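Local coordinates for protein (alpha-2u-globulin) (PDB 2A2U) that probably carries small hydrophobic ligands within a lipocalin beta-barrel, among them compounds that induce hyaline droplets, at residues S40-S45 and M136-R141. Residues are numbered along the deposited sequence; the frame is centred on the assembly and turned at random.
Sequences SIVVAS and MVLYGR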
loop_
_atom_site.group_PDB
_atom_site.type_symbol
_atom_site.label_atom_id
_atom_site.label_comp_id
_atom_site.label_asym_id
_atom_site.label_seq_id
_atom_site.Cartn_x
_atom_site.Cartn_y
_atom_site.Cartn_z
ATOM N N SER A 40 22.913 5.672 -9.092
ATOM C CA SER A 40 22.367 6.288 -10.293
ATOM C C SER A 40 23.505 6.925 -11.066
ATOM O O SER A 40 24.198 7.793 -10.544
ATOM C CB SER A 40 21.320 7.339 -9.928
ATOM O OG SER A 40 20.127 6.709 -9.512
ATOM N N ILE A 41 23.691 6.489 -12.308
ATOM C CA ILE A 41 24.762 7.006 -13.143
ATOM C C ILE A 41 24.258 7.954 -14.239
ATOM O O ILE A 41 24.696 9.103 -14.315
ATOM C CB ILE A 41 25.579 5.849 -13.766
ATOM C CG1 ILE A 41 25.927 4.797 -12.698
ATOM C CG2 ILE A 41 26.837 6.385 -14.424
ATOM C CD1 ILE A 41 26.669 5.330 -11.475
ATOM N N VAL A 42 23.346 7.479 -15.083
ATOM C CA VAL A 42 22.799 8.290 -16.174
ATOM C C VAL A 42 21.301 8.046 -16.320
ATOM O O VAL A 42 20.846 6.903 -16.274
ATOM C CB VAL A 42 23.476 7.937 -17.526
ATOM C CG1 VAL A 42 22.904 8.773 -18.640
ATOM C CG2 VAL A 42 24.970 8.141 -17.441
ATOM N N VAL A 43 20.535 9.127 -16.442
ATOM C CA VAL A 43 19.085 9.048 -16.634
ATOM C C VAL A 43 18.772 9.774 -17.933
ATOM O O VAL A 43 19.397 10.778 -18.247
ATOM C CB VAL A 43 18.283 9.718 -15.483
ATOM C CG1 VAL A 43 18.564 9.027 -14.176
ATOM C CG2 VAL A 43 18.622 11.184 -15.377
ATOM N N ALA A 44 17.804 9.275 -18.687
ATOM C CA ALA A 44 17.457 9.899 -19.948
ATOM C C ALA A 44 15.971 9.792 -20.208
ATOM O O ALA A 44 15.385 8.721 -20.053
ATOM C CB ALA A 44 18.218 9.240 -21.068
ATOM N N SER A 45 15.366 10.912 -20.585
ATOM C CA SER A 45 13.942 10.965 -20.897
ATOM C C SER A 45 13.707 12.121 -21.834
ATOM O O SER A 45 14.317 13.174 -21.663
ATOM C CB SER A 45 13.110 11.193 -19.634
ATOM O OG SER A 45 11.726 11.244 -19.946
ATOM N N MET A 136 14.739 6.067 -19.271
ATOM C CA MET A 136 15.765 5.035 -19.286
ATOM C C MET A 136 16.851 5.375 -18.294
ATOM O O MET A 136 17.292 6.511 -18.217
ATOM C CB MET A 136 16.331 4.844 -20.687
ATOM C CG MET A 136 15.486 3.909 -21.498
ATOM S SD MET A 136 16.102 3.617 -23.121
ATOM C CE MET A 136 17.467 2.564 -22.783
ATOM N N VAL A 137 17.241 4.401 -17.487
ATOM C CA VAL A 137 18.275 4.643 -16.494
ATOM C C VAL A 137 19.369 3.597 -16.500
ATOM O O VAL A 137 19.141 2.430 -16.848
ATOM C CB VAL A 137 17.689 4.722 -15.066
ATOM C CG1 VAL A 137 16.844 5.956 -14.912
ATOM C CG2 VAL A 137 16.846 3.508 -14.787
ATOM N N LEU A 138 20.568 4.049 -16.141
ATOM C CA LEU A 138 21.736 3.192 -16.045
ATOM C C LEU A 138 22.186 3.237 -14.595
ATOM O O LEU A 138 22.392 4.317 -14.051
ATOM C CB LEU A 138 22.862 3.698 -16.953
ATOM C CG LEU A 138 24.228 3.018 -16.835
ATOM C CD1 LEU A 138 24.091 1.556 -17.182
ATOM C CD2 LEU A 138 25.221 3.686 -17.760
ATOM N N TYR A 139 22.243 2.072 -13.955
ATOM C CA TYR A 139 22.695 1.964 -12.571
ATOM C C TYR A 139 24.005 1.211 -12.564
ATOM O O TYR A 139 24.196 0.283 -13.355
ATOM C CB TYR A 139 21.702 1.182 -11.715
ATOM C CG TYR A 139 20.410 1.898 -11.479
ATOM C CD1 TYR A 139 20.377 3.279 -11.382
ATOM C CD2 TYR A 139 19.217 1.195 -11.359
ATOM C CE1 TYR A 139 19.193 3.947 -11.172
ATOM C CE2 TYR A 139 18.023 1.853 -11.149
ATOM C CZ TYR A 139 18.021 3.227 -11.058
ATOM O OH TYR A 139 16.849 3.908 -10.855
ATOM N N GLY A 140 24.900 1.607 -11.670
ATOM C CA GLY A 140 26.179 0.938 -11.573
ATOM C C GLY A 140 26.368 0.507 -10.146
ATOM O O GLY A 140 25.780 1.118 -9.262
ATOM N N ARG A 141 27.140 -0.552 -9.913
ATOM C CA ARG A 141 27.389 -1.014 -8.546
ATOM C C ARG A 141 28.420 -0.096 -7.884
ATOM O O ARG A 141 28.634 -0.141 -6.669
ATOM C CB ARG A 141 27.884 -2.455 -8.542
ATOM C CG ARG A 141 27.034 -3.362 -9.383
ATOM C CD ARG A 141 26.866 -4.720 -8.760
ATOM N NE ARG A 141 25.917 -4.704 -7.657
ATOM C CZ ARG A 141 24.998 -5.644 -7.450
ATOM N NH1 ARG A 141 24.890 -6.682 -8.271
ATOM N NH2 ARG A 141 24.196 -5.557 -6.398
#
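Strand 40-44 runs antiparallel to strand 136-140, their axes 173° apart and 4.8 Å at closest approach. V42 and L138 form one hydrogen-bonded pair, A44 and M136 the next. Between V42 and S40 the register slips by one residue in a classic beta bulge, beyond which S40 pairs with Y139: L138 O takes I41 N at 3.1 Å and, more weakly, V42 N at 3.5 Å. I41, with psi at -57°, turns its side chain toward the partner strand, CG1 3.5 Å from G140 N. V43 and V137 make a non-hydrogen-bonded pair whose side chains cross obliquely, V43 CG1 3.6 Å from V137 CG1. Next along this face, with CG anti to its carbonyl carbon (chi1 -69°), the Y139 ring lies beside S40, its CE1 3.4 Å from S40 OG, which bonds to M61 N and V59 O; the ring also meets that of F122. An alanine at Y139 would remove the ring and its F122 contact, and would probably leave S40 OG less shielded. V42, A44 and M136 pack against helix 147-158, outside the barrel. Joining early and late strands, the pairing closes the lipocalin barrel, its backbone bonded within largely apolar surroundings and the S40 hydroxyl satisfied.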